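PDB 5E2G: beta-lactamase from Burkholderia cenocepacia, which probably hydrolyses beta-lactams to substituted beta-amino acids, as a member of the class C beta-lactamase family. Local coordinates for residues L71-L81 against L156-H165; D196-D204 against M336-I344. All blocks are in the same frame, centred on the assembly; numbering follows the deposited sequence. Where two conformers were deposited one is given.

Contact 1 (L71-L81 against L156-H165); sequences LASDAQEGGEL and LGWLTAKAMH
T160 and M164, one turn apart on helix 150-164, meet helix 64-77 where A72, A75 and L71 line its near side. T160 turns its methyl CG2 against the A72 backbone, while its OG1 sits 3.2 Å from A72 CB. Its proton goes to L156 O within the same helix (OG1 to O 2.8 Å), and T160 N reaches that carbonyl from the opposite face of its plane. The selenium of selenomethionine M164 touches both A75 and L71, with SE 3.7 Å from A75 CB and 3.9 Å from L71 CG. A bend at chi3 (84°) carries its CE to the carboxylate oxygens of D74 and E80. Beyond the Schellman turn at G79, A163 CB packs on L81 CD2 at 4.0 Å, and a water donates to both A163 O and E80 O, the latter in the turn that follows helix 64-77. The axes of helices 71-77 and 156-164 approach to 9.6 Å, crossing at 33°. Helix 64-77, whose start carries the probable SxxK pattern, is thus held on helix 150-164 by apolar packing without a direct hydrogen bond, while the acids beside the selenomethionine form salt bridges, both to R245 and D74 also to R175, which probably offsets their charge.

Contact 2 (D196-D204 against M336-I344); sequences DYAQGYTKD and MLANGNVPI
K203 and N341 are joined at their polar ends, where K203 NZ donates to N341 OD1 at 2.7 Å. The lysine can be followed outward from CB: its next carbon, CG, lies 3.6 Å from N341 CB and over the face of the amide, while CD and CE pass beyond its OD1 side, CE at 3.5 Å from OD1. The chain is extended as far as CE, and the turn at chi4 (62°) brings NZ back onto OD1, 27° from the plane of that carbonyl. The two side chains cross at about a right angle. On the other branch, N341 ND2 makes a weak hydrogen bond to Y201 O (3.0 Å) and also bonds G318 O, so both ends of the amide are engaged. A water accepts from N341 N and lies within hydrogen-bonding distance of T202 O.

N339 repeats the theme two residues earlier. Its ND2 gives a weak bond to Q199 O at 3.0 Å, while OD1 receives G25 N. Beside it the Y201 side chain points the same way, its ring 83° from the amide plane, and N339 O approaches the ring at its edge. Y201 OH reaches K46 N.

Segments 198-203 and 339-341 run side by side in nearly the same direction. The side chains of N339 and N341 tie the chain that forms the first strand of the small hairpin 200-201/207-208 to the residues following 332-338, a strand of the large antiparallel sheet of the beta-lactamase fold.

Contact 1 closes before contact 2 opens along the chain, and the two lie on opposite sides of its centre, 32 Å apart between centres and about 18 Å between nearest atoms. Contact 1 joins two helices; contact 2 joins the first strand of a small hairpin and its flanks to the loop that follows strand 332-338. The probable active site, an SxxK pattern with S62 and K65 near the start of helix 64-77, is linked to contact 1 through that helix, which supplies residues 71-77, and the side chain of L156 lies near the pattern without touching it. A thiocyanate ion, probably from crystallisation, is about 4 Å from the D74 side chain.

Contact 1 (L71-L81 against L156-H165)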
ATOM      1  N   LEU A  71      10.527   1.554  -3.568  1.00 15.30           N
ATOM      2  CA  LEU A  71      11.817   2.180  -3.302  1.00 15.78           C
ATOM      3  C   LEU A  71      12.882   1.136  -2.988  1.00 16.17           C
ATOM      4  O   LEU A  71      14.007   1.208  -3.501  1.00 14.01           O
ATOM      5  CB  LEU A  71      11.681   3.172  -2.150  1.00 12.13           C
ATOM      6  CG  LEU A  71      12.937   3.985  -1.873  1.00 13.92           C
ATOM      7  CD1 LEU A  71      13.119   5.056  -2.934  1.00 12.99           C
ATOM      8  CD2 LEU A  71      12.879   4.577  -0.477  1.00 18.03           C
ATOM      9  N   ALA A  72      12.541   0.154  -2.142  1.00 15.66           N
ATOM     10  CA  ALA A  72      13.483  -0.903  -1.793  1.00 14.16           C
ATOM     11  C   ALA A  72      13.831  -1.735  -3.010  1.00 15.15           C
ATOM     12  O   ALA A  72      14.983  -2.144  -3.187  1.00 17.88           O
ATOM     13  CB  ALA A  72      12.903  -1.785  -0.690  1.00 13.58           C
ATOM     14  N   SER A  73      12.840  -1.992  -3.861  1.00 14.40           N
ATOM     15  CA  SER A  73      13.066  -2.703  -5.110  1.00 13.77           C
ATOM     16  C   SER A  73      13.996  -1.911  -6.020  1.00 17.57           C
ATOM     17  O   SER A  73      14.857  -2.485  -6.698  1.00 18.82           O
ATOM     18  CB  SER A  73      11.718  -2.968  -5.781  1.00 11.87           C
ATOM     19  OG  SER A  73      11.842  -3.807  -6.904  1.00 15.35           O
ATOM     20  N   ASP A  74      13.864  -0.587  -6.025  1.00 17.39           N
ATOM     21  CA  ASP A  74      14.759   0.221  -6.842  1.00 20.05           C
ATOM     22  C   ASP A  74      16.193   0.173  -6.322  1.00 23.62           C
ATOM     23  O   ASP A  74      17.135   0.011  -7.104  1.00 27.38           O
ATOM     24  CB  ASP A  74      14.270   1.657  -6.906  1.00 18.76           C
ATOM     25  CG  ASP A  74      15.074   2.465  -7.874  1.00 19.92           C
ATOM     26  OD1 ASP A  74      14.818   2.336  -9.094  1.00 20.94           O
ATOM     27  OD2 ASP A  74      15.955   3.232  -7.422  1.00 21.81           O
ATOM     28  N   ALA A  75      16.379   0.341  -5.010  1.00 21.09           N
ATOM     29  CA  ALA A  75      17.701   0.158  -4.419  1.00 19.23           C
ATOM     30  C   ALA A  75      18.297  -1.191  -4.805  1.00 20.99           C
ATOM     31  O   ALA A  75      19.471  -1.277  -5.178  1.00 21.48           O
ATOM     32  CB  ALA A  75      17.616   0.290  -2.899  1.00 16.84           C
ATOM     33  N   GLN A  76      17.497  -2.256  -4.730  1.00 21.40           N
ATOM     34  CA  GLN A  76      17.985  -3.570  -5.127  1.00 17.83           C
ATOM     35  C   GLN A  76      18.428  -3.558  -6.581  1.00 20.71           C
ATOM     36  O   GLN A  76      19.479  -4.115  -6.922  1.00 19.55           O
ATOM     37  CB  GLN A  76      16.896  -4.620  -4.887  1.00 17.96           C
ATOM     38  CG  GLN A  76      17.385  -6.056  -4.852  1.00 28.07           C
ATOM     39  CD  GLN A  76      17.507  -6.659  -6.232  1.00 43.68           C
ATOM     40  OE1 GLN A  76      16.787  -6.270  -7.152  1.00 53.74           O
ATOM     41  NE2 GLN A  76      18.424  -7.610  -6.393  1.00 44.79           N
ATOM     42  N   GLU A  77      17.653  -2.888  -7.445  1.00 21.10           N
ATOM     43  CA  GLU A  77      17.975  -2.843  -8.870  1.00 25.27           C
ATOM     44  C   GLU A  77      19.277  -2.104  -9.123  1.00 26.43           C
ATOM     45  O   GLU A  77      19.988  -2.407 -10.088  1.00 30.79           O
ATOM     46  CB  GLU A  77      16.845  -2.179  -9.661  1.00 29.58           C
ATOM     47  CG  GLU A  77      15.662  -3.084  -9.988  1.00 34.39           C
ATOM     48  CD  GLU A  77      16.064  -4.357 -10.723  1.00 37.08           C
ATOM     49  OE1 GLU A  77      15.912  -5.445 -10.131  1.00 38.41           O
ATOM     50  OE2 GLU A  77      16.543  -4.267 -11.879  1.00 36.30           O
ATOM     51  N   GLY A  78      19.600  -1.127  -8.290  1.00 22.28           N
ATOM     52  CA  GLY A  78      20.848  -0.413  -8.440  1.00 23.14           C
ATOM     53  C   GLY A  78      22.008  -0.991  -7.667  1.00 19.56           C
ATOM     54  O   GLY A  78      23.062  -0.354  -7.576  1.00 21.71           O
ATOM     55  N   GLY A  79      21.848  -2.180  -7.104  1.00 18.32           N
ATOM     56  CA  GLY A  79      22.915  -2.805  -6.352  1.00 18.62           C
ATOM     57  C   GLY A  79      23.185  -2.197  -5.000  1.00 21.15           C
ATOM     58  O   GLY A  79      24.191  -2.542  -4.374  1.00 23.93           O
ATOM     59  N   GLU A  80      22.325  -1.298  -4.521  1.00 20.52           N
ATOM     60  CA  GLU A  80      22.587  -0.662  -3.241  1.00 18.02           C
ATOM     61  C   GLU A  80      22.179  -1.540  -2.077  1.00 16.15           C
ATOM     62  O   GLU A  80      22.651  -1.322  -0.957  1.00 18.22           O
ATOM     63  CB  GLU A  80      21.878   0.682  -3.190  1.00 19.13           C
ATOM     64  CG  GLU A  80      22.095   1.457  -4.474  1.00 26.75           C
ATOM     65  CD  GLU A  80      21.592   2.870  -4.397  1.00 38.33           C
ATOM     66  OE1 GLU A  80      22.064   3.616  -3.513  1.00 38.40           O
ATOM     67  OE2 GLU A  80      20.719   3.234  -5.219  1.00 47.27           O
ATOM     68  N   LEU A  81      21.327  -2.533  -2.324  1.00 18.11           N
ATOM     69  CA  LEU A  81      20.989  -3.523  -1.316  1.00 17.99           C
ATOM     70  C   LEU A  81      20.610  -4.826  -2.001  1.00 16.99           C
ATOM     71  O   LEU A  81      20.370  -4.879  -3.208  1.00 16.94           O
ATOM     72  CB  LEU A  81      19.853  -3.048  -0.398  1.00 13.88           C
ATOM     73  CG  LEU A  81      18.469  -2.733  -0.970  1.00 14.34           C
ATOM     74  CD1 LEU A  81      17.617  -3.979  -1.225  1.00 14.66           C
ATOM     75  CD2 LEU A  81      17.756  -1.791  -0.025  1.00 16.19           C
ATOM     76  N   LEU A 156      11.500  -1.914   6.808  1.00 19.39           N
ATOM     77  CA  LEU A 156      11.952  -2.052   5.427  1.00 18.54           C
ATOM     78  C   LEU A 156      12.338  -0.695   4.859  1.00 16.56           C
ATOM     79  O   LEU A 156      13.389  -0.552   4.224  1.00 15.28           O
ATOM     80  CB  LEU A 156      10.875  -2.712   4.560  1.00 18.08           C
ATOM     81  CG  LEU A 156      11.230  -2.957   3.083  1.00 18.71           C
ATOM     82  CD1 LEU A 156      12.386  -3.946   2.941  1.00 20.22           C
ATOM     83  CD2 LEU A 156      10.018  -3.431   2.292  1.00 21.30           C
ATOM     84  N   GLY A 157      11.503   0.320   5.091  1.00 16.73           N
ATOM     85  CA  GLY A 157      11.807   1.645   4.582  1.00 16.41           C
ATOM     86  C   GLY A 157      13.010   2.265   5.262  1.00 18.15           C
ATOM     87  O   GLY A 157      13.834   2.913   4.610  1.00 16.61           O
ATOM     88  N   TRP A 158      13.114   2.095   6.584  0.58 17.99           N
ATOM     89  CA  TRP A 158      14.267   2.599   7.321  0.58 19.53           C
ATOM     90  C   TRP A 158      15.560   2.056   6.737  0.58 15.97           C
ATOM     91  O   TRP A 158      16.489   2.814   6.437  0.58 16.03           O
ATOM     92  CB  TRP A 158      14.157   2.212   8.796  0.58 22.23           C
ATOM     93  CG  TRP A 158      14.380   3.351   9.740  0.58 25.89           C
ATOM     94  CD1 TRP A 158      13.633   4.487   9.834  0.58 28.26           C
ATOM     95  CD2 TRP A 158      15.406   3.463  10.737  0.58 27.57           C
ATOM     96  NE1 TRP A 158      14.131   5.305  10.821  0.58 30.59           N
ATOM     97  CE2 TRP A 158      15.218   4.698  11.391  0.58 30.09           C
ATOM     98  CE3 TRP A 158      16.464   2.642  11.138  0.58 27.11           C
ATOM     99  CZ2 TRP A 158      16.048   5.135  12.420  0.58 31.16           C
ATOM    100  CZ3 TRP A 158      17.286   3.076  12.166  0.58 27.81           C
ATOM    101  CH2 TRP A 158      17.072   4.311  12.795  0.58 29.73           C
ATOM    102  N   LEU A 159      15.622   0.737   6.548  1.00 15.66           N
ATOM    103  CA  LEU A 159      16.855   0.089   6.125  1.00 15.48           C
ATOM    104  C   LEU A 159      17.191   0.403   4.678  1.00 17.69           C
ATOM    105  O   LEU A 159      18.372   0.513   4.334  1.00 15.08           O
ATOM    106  CB  LEU A 159      16.742  -1.417   6.336  1.00 15.40           C
ATOM    107  CG  LEU A 159      16.575  -1.825   7.801  1.00 19.38           C
ATOM    108  CD1 LEU A 159      16.083  -3.270   7.921  1.00 21.22           C
ATOM    109  CD2 LEU A 159      17.869  -1.621   8.584  1.00 21.12           C
ATOM    110  N   THR A 160      16.176   0.557   3.825  1.00 18.53           N
ATOM    111  CA  THR A 160      16.406   0.988   2.447  1.00 13.97           C
ATOM    112  C   THR A 160      17.026   2.383   2.397  1.00 16.23           C
ATOM    113  O   THR A 160      17.935   2.642   1.599  1.00 14.05           O
ATOM    114  CB  THR A 160      15.092   0.963   1.673  1.00 14.53           C
ATOM    115  OG1 THR A 160      14.570  -0.370   1.670  1.00 15.77           O
ATOM    116  CG2 THR A 160      15.296   1.448   0.244  1.00 13.30           C
ATOM    117  N   ALA A 161      16.551   3.294   3.249  1.00 14.68           N
ATOM    118  CA  ALA A 161      17.135   4.626   3.302  1.00 15.01           C
ATOM    119  C   ALA A 161      18.581   4.580   3.780  1.00 15.32           C
ATOM    120  O   ALA A 161      19.430   5.315   3.264  1.00 17.56           O
ATOM    121  CB  ALA A 161      16.294   5.527   4.195  1.00 15.56           C
ATOM    122  N   LYS A 162      18.882   3.732   4.769  1.00 15.64           N
ATOM    123  CA  LYS A 162      20.273   3.517   5.165  1.00 15.96           C
ATOM    124  C   LYS A 162      21.121   3.099   3.971  1.00 22.01           C
ATOM    125  O   LYS A 162      22.182   3.676   3.710  1.00 19.06           O
ATOM    126  CB  LYS A 162      20.358   2.448   6.256  1.00 16.34           C
ATOM    127  CG  LYS A 162      20.128   2.950   7.651  1.00 18.73           C
ATOM    128  CD  LYS A 162      21.327   3.712   8.174  1.00 19.46           C
ATOM    129  CE  LYS A 162      21.074   4.189   9.578  1.00 21.23           C
ATOM    130  NZ  LYS A 162      22.216   4.960  10.096  1.00 20.99           N
ATOM    131  N   ALA A 163      20.654   2.093   3.231  1.00 14.65           N
ATOM    132  CA  ALA A 163      21.397   1.590   2.083  1.00 19.15           C
ATOM    133  C   ALA A 163      21.528   2.639   0.987  1.00 22.54           C
ATOM    134  O   ALA A 163      22.552   2.682   0.295  1.00 23.50           O
ATOM    135  CB  ALA A 163      20.718   0.331   1.540  1.00 16.35           C
HETATM  136  N   MSE A 164      20.527   3.500   0.817  1.00 20.53           N
HETATM  137  CA  MSE A 164      20.569   4.490  -0.258  1.00 17.72           C
HETATM  138  C   MSE A 164      21.212   5.815   0.145  1.00 17.20           C
HETATM  139  O   MSE A 164      21.244   6.751  -0.647  1.00 18.51           O
HETATM  140  CB  MSE A 164      19.163   4.741  -0.787  1.00 18.54           C
HETATM  141  CG  MSE A 164      18.537   3.501  -1.396  1.00 21.28           C
HETATM  142 SE   MSE A 164      16.826   3.863  -2.231  0.73 28.02          SE
HETATM  143  CE  MSE A 164      17.480   4.480  -3.970  1.00 21.08           C
ATOM    144  N   HIS A 165      21.723   5.886   1.373  1.00 17.45           N
ATOM    145  CA  HIS A 165      22.468   7.050   1.849  1.00 15.99           C
ATOM    146  C   HIS A 165      21.613   8.310   1.789  1.00 19.13           C
ATOM    147  O   HIS A 165      22.050   9.358   1.303  1.00 18.60           O
ATOM    148  CB  HIS A 165      23.757   7.241   1.052  1.00 16.14           C
ATOM    149  CG  HIS A 165      24.470   5.965   0.763  1.00 25.34           C
ATOM    150  ND1 HIS A 165      25.164   5.270   1.728  1.00 26.89           N
ATOM    151  CD2 HIS A 165      24.580   5.244  -0.378  1.00 26.37           C
ATOM    152  CE1 HIS A 165      25.682   4.179   1.192  1.00 29.54           C
ATOM    153  NE2 HIS A 165      25.342   4.141  -0.085  1.00 30.44           N
TER
HETATM  154  O   HOH W   1      24.268   0.670  -0.032  1.00 15.41           O

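Contact 2 (D196-D204 against M336-I344)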
ATOM      1  N   ASP A 196      -5.769  21.191   1.016  1.00 24.80           N
ATOM      2  CA  ASP A 196      -6.241  20.067   0.217  1.00 24.65           C
ATOM      3  C   ASP A 196      -6.510  18.811   1.039  1.00 25.91           C
ATOM      4  O   ASP A 196      -7.097  17.864   0.510  1.00 25.33           O
ATOM      5  CB  ASP A 196      -5.219  19.726  -0.876  1.00 26.88           C
ATOM      6  CG  ASP A 196      -4.934  20.890  -1.811  1.00 32.87           C
ATOM      7  OD1 ASP A 196      -5.764  21.823  -1.888  1.00 38.91           O
ATOM      8  OD2 ASP A 196      -3.883  20.859  -2.485  1.00 32.54           O
ATOM      9  N   TYR A 197      -6.106  18.790   2.309  1.00 27.58           N
ATOM     10  CA  TYR A 197      -6.062  17.578   3.122  1.00 26.96           C
ATOM     11  C   TYR A 197      -7.451  17.306   3.682  1.00 27.88           C
ATOM     12  O   TYR A 197      -7.938  18.050   4.536  1.00 31.83           O
ATOM     13  CB  TYR A 197      -5.024  17.768   4.226  1.00 22.16           C
ATOM     14  CG  TYR A 197      -4.564  16.539   4.987  1.00 24.30           C
ATOM     15  CD1 TYR A 197      -5.315  15.372   5.020  1.00 26.01           C
ATOM     16  CD2 TYR A 197      -3.368  16.567   5.699  1.00 24.85           C
ATOM     17  CE1 TYR A 197      -4.885  14.263   5.739  1.00 25.16           C
ATOM     18  CE2 TYR A 197      -2.933  15.471   6.416  1.00 23.65           C
ATOM     19  CZ  TYR A 197      -3.694  14.321   6.434  1.00 23.23           C
ATOM     20  OH  TYR A 197      -3.256  13.234   7.149  1.00 23.73           O
ATOM     21  N   ALA A 198      -8.088  16.237   3.211  1.00 26.90           N
ATOM     22  CA  ALA A 198      -9.424  15.899   3.672  1.00 21.69           C
ATOM     23  C   ALA A 198      -9.408  15.562   5.160  1.00 25.29           C
ATOM     24  O   ALA A 198      -8.368  15.261   5.746  1.00 24.60           O
ATOM     25  CB  ALA A 198      -9.987  14.726   2.872  1.00 23.40           C
ATOM     26  N   GLN A 199     -10.583  15.630   5.781  1.00 27.39           N
ATOM     27  CA  GLN A 199     -10.739  15.245   7.176  1.00 28.51           C
ATOM     28  C   GLN A 199     -11.217  13.801   7.247  1.00 26.06           C
ATOM     29  O   GLN A 199     -12.179  13.426   6.571  1.00 23.99           O
ATOM     30  CB  GLN A 199     -11.723  16.166   7.898  1.00 34.19           C
ATOM     31  CG  GLN A 199     -12.064  15.727   9.322  1.00 40.24           C
ATOM     32  CD  GLN A 199     -10.978  16.047  10.341  1.00 45.05           C
ATOM     33  OE1 GLN A 199     -10.455  15.154  11.006  1.00 41.53           O
ATOM     34  NE2 GLN A 199     -10.654  17.332  10.482  1.00 51.89           N
ATOM     35  N   GLY A 200     -10.533  12.994   8.048  1.00 25.23           N
ATOM     36  CA  GLY A 200     -10.994  11.650   8.303  1.00 27.94           C
ATOM     37  C   GLY A 200     -12.051  11.613   9.382  1.00 31.97           C
ATOM     38  O   GLY A 200     -12.220  12.554  10.157  1.00 33.66           O
ATOM     39  N   TYR A 201     -12.790  10.509   9.421  1.00 30.71           N
ATOM     40  CA  TYR A 201     -13.863  10.352  10.389  1.00 28.87           C
ATOM     41  C   TYR A 201     -13.887   8.923  10.891  1.00 28.26           C
ATOM     42  O   TYR A 201     -13.911   7.979  10.095  1.00 29.09           O
ATOM     43  CB  TYR A 201     -15.205  10.743   9.773  1.00 32.90           C
ATOM     44  CG  TYR A 201     -15.245  12.217   9.459  1.00 37.23           C
ATOM     45  CD1 TYR A 201     -14.980  12.689   8.179  1.00 37.78           C
ATOM     46  CD2 TYR A 201     -15.503  13.144  10.459  1.00 40.19           C
ATOM     47  CE1 TYR A 201     -14.993  14.046   7.901  1.00 40.06           C
ATOM     48  CE2 TYR A 201     -15.520  14.498  10.192  1.00 40.70           C
ATOM     49  CZ  TYR A 201     -15.265  14.946   8.915  1.00 41.11           C
ATOM     50  OH  TYR A 201     -15.279  16.300   8.656  1.00 41.44           O
ATOM     51  N   THR A 202     -13.864   8.774  12.210  1.00 28.59           N
ATOM     52  CA  THR A 202     -13.898   7.459  12.818  1.00 30.66           C
ATOM     53  C   THR A 202     -15.244   6.798  12.545  1.00 34.65           C
ATOM     54  O   THR A 202     -16.145   7.383  11.943  1.00 35.16           O
ATOM     55  CB  THR A 202     -13.631   7.569  14.315  1.00 34.32           C
ATOM     56  OG1 THR A 202     -14.655   8.368  14.915  1.00 38.97           O
ATOM     57  CG2 THR A 202     -12.305   8.243  14.553  1.00 31.41           C
ATOM     58  N   LYS A 203     -15.377   5.544  12.986  1.00 37.52           N
ATOM     59  CA  LYS A 203     -16.636   4.829  12.807  1.00 39.30           C
ATOM     60  C   LYS A 203     -17.784   5.503  13.550  1.00 43.86           C
ATOM     61  O   LYS A 203     -18.947   5.321  13.176  1.00 43.76           O
ATOM     62  CB  LYS A 203     -16.495   3.380  13.271  1.00 37.68           C
ATOM     63  CG  LYS A 203     -15.335   2.624  12.661  1.00 38.12           C
ATOM     64  CD  LYS A 203     -15.250   1.218  13.240  1.00 40.63           C
ATOM     65  CE  LYS A 203     -14.365   0.306  12.406  1.00 38.96           C
ATOM     66  NZ  LYS A 203     -12.957   0.789  12.342  1.00 39.90           N
ATOM     67  N   ASP A 204     -17.480   6.270  14.597  1.00 49.16           N
ATOM     68  CA  ASP A 204     -18.507   7.032  15.295  1.00 54.05           C
ATOM     69  C   ASP A 204     -18.938   8.260  14.515  1.00 51.35           C
ATOM     70  O   ASP A 204     -20.083   8.706  14.650  1.00 52.88           O
ATOM     71  CB  ASP A 204     -18.004   7.483  16.666  1.00 66.10           C
ATOM     72  CG  ASP A 204     -17.780   6.334  17.613  1.00 77.23           C
ATOM     73  OD1 ASP A 204     -17.687   5.181  17.132  1.00 80.16           O
ATOM     74  OD2 ASP A 204     -17.683   6.586  18.836  1.00 80.93           O
HETATM   75  N   MSE A 336      -9.680   3.238  -4.680  1.00 16.57           N
HETATM   76  CA  MSE A 336     -10.799   3.733  -3.895  1.00 16.26           C
HETATM   77  C   MSE A 336     -10.312   4.431  -2.642  1.00 16.23           C
HETATM   78  O   MSE A 336      -9.665   3.814  -1.808  1.00 19.86           O
HETATM   79  CB  MSE A 336     -11.741   2.596  -3.513  1.00 28.41           C
HETATM   80  CG  MSE A 336     -12.296   1.821  -4.692  1.00 32.44           C
HETATM   81 SE   MSE A 336     -13.243   0.181  -4.159  0.79 31.18          SE
HETATM   82  CE  MSE A 336     -14.347   0.924  -2.738  1.00 28.57           C
ATOM     83  N   LEU A 337     -10.627   5.713  -2.498  1.00 17.96           N
ATOM     84  CA  LEU A 337     -10.214   6.492  -1.340  1.00 19.25           C
ATOM     85  C   LEU A 337     -11.451   7.061  -0.674  1.00 19.16           C
ATOM     86  O   LEU A 337     -12.284   7.674  -1.340  1.00 21.72           O
ATOM     87  CB  LEU A 337      -9.263   7.628  -1.726  1.00 19.39           C
ATOM     88  CG  LEU A 337      -8.191   7.330  -2.769  1.00 20.04           C
ATOM     89  CD1 LEU A 337      -7.359   8.561  -3.012  1.00 21.36           C
ATOM     90  CD2 LEU A 337      -7.321   6.211  -2.308  1.00 19.62           C
ATOM     91  N   ALA A 338     -11.564   6.864   0.634  1.00 19.76           N
ATOM     92  CA  ALA A 338     -12.717   7.334   1.384  1.00 18.97           C
ATOM     93  C   ALA A 338     -12.242   7.939   2.691  1.00 19.56           C
ATOM     94  O   ALA A 338     -11.355   7.389   3.348  1.00 18.81           O
ATOM     95  CB  ALA A 338     -13.707   6.197   1.657  1.00 18.97           C
ATOM     96  N   ASN A 339     -12.824   9.080   3.063  1.00 19.90           N
ATOM     97  CA  ASN A 339     -12.493   9.680   4.354  1.00 24.43           C
ATOM     98  C   ASN A 339     -13.435   9.209   5.451  1.00 27.04           C
ATOM     99  O   ASN A 339     -13.889   9.987   6.291  1.00 28.69           O
ATOM    100  CB  ASN A 339     -12.465  11.205   4.253  1.00 20.98           C
ATOM    101  CG  ASN A 339     -13.809  11.799   3.931  1.00 29.02           C
ATOM    102  OD1 ASN A 339     -14.704  11.106   3.454  1.00 35.47           O
ATOM    103  ND2 ASN A 339     -13.965  13.096   4.186  1.00 22.72           N
ATOM    104  N   GLY A 340     -13.736   7.915   5.455  1.00 27.41           N
ATOM    105  CA  GLY A 340     -14.483   7.282   6.522  1.00 24.45           C
ATOM    106  C   GLY A 340     -14.127   5.815   6.542  1.00 21.54           C
ATOM    107  O   GLY A 340     -13.325   5.339   5.738  1.00 20.21           O
ATOM    108  N   ASN A 341     -14.744   5.095   7.471  1.00 25.50           N
ATOM    109  CA  ASN A 341     -14.443   3.683   7.700  1.00 28.82           C
ATOM    110  C   ASN A 341     -15.354   2.822   6.834  1.00 29.12           C
ATOM    111  O   ASN A 341     -16.576   2.824   7.014  1.00 28.50           O
ATOM    112  CB  ASN A 341     -14.602   3.336   9.180  1.00 29.99           C
ATOM    113  CG  ASN A 341     -13.399   3.753  10.016  1.00 29.77           C
ATOM    114  OD1 ASN A 341     -12.744   2.913  10.635  1.00 35.61           O
ATOM    115  ND2 ASN A 341     -13.101   5.047  10.031  1.00 24.86           N
ATOM    116  N   VAL A 342     -14.761   2.101   5.889  1.00 28.28           N
ATOM    117  CA  VAL A 342     -15.480   1.201   4.996  1.00 27.43           C
ATOM    118  C   VAL A 342     -14.954  -0.203   5.239  1.00 27.47           C
ATOM    119  O   VAL A 342     -13.738  -0.413   5.191  1.00 25.72           O
ATOM    120  CB  VAL A 342     -15.312   1.581   3.513  1.00 23.02           C
ATOM    121  CG1 VAL A 342     -16.090   0.610   2.628  1.00 19.02           C
ATOM    122  CG2 VAL A 342     -15.750   3.006   3.267  1.00 21.97           C
ATOM    123  N   PRO A 343     -15.814  -1.187   5.510  1.00 25.21           N
ATOM    124  CA  PRO A 343     -15.324  -2.548   5.726  1.00 20.75           C
ATOM    125  C   PRO A 343     -14.536  -3.028   4.524  1.00 19.61           C
ATOM    126  O   PRO A 343     -14.931  -2.818   3.375  1.00 20.57           O
ATOM    127  CB  PRO A 343     -16.605  -3.359   5.926  1.00 21.32           C
ATOM    128  CG  PRO A 343     -17.579  -2.364   6.433  1.00 24.19           C
ATOM    129  CD  PRO A 343     -17.268  -1.099   5.704  1.00 25.87           C
ATOM    130  N   ILE A 344     -13.401  -3.664   4.813  1.00 17.81           N
ATOM    131  CA  ILE A 344     -12.490  -4.115   3.766  1.00 18.33           C
ATOM    132  C   ILE A 344     -13.225  -4.943   2.722  1.00 22.64           C
ATOM    133  O   ILE A 344     -13.086  -4.714   1.516  1.00 24.96           O
ATOM    134  CB  ILE A 344     -11.324  -4.897   4.386  1.00 18.37           C
ATOM    135  CG1 ILE A 344     -10.316  -3.908   4.962  1.00 19.10           C
ATOM    136  CG2 ILE A 344     -10.702  -5.818   3.357  1.00 19.09           C
ATOM    137  CD1 ILE A 344      -9.322  -4.526   5.872  1.00 20.91           C
TER
HETATM  138  O   HOH W   2     -16.749   6.152   9.253  1.00 31.45           O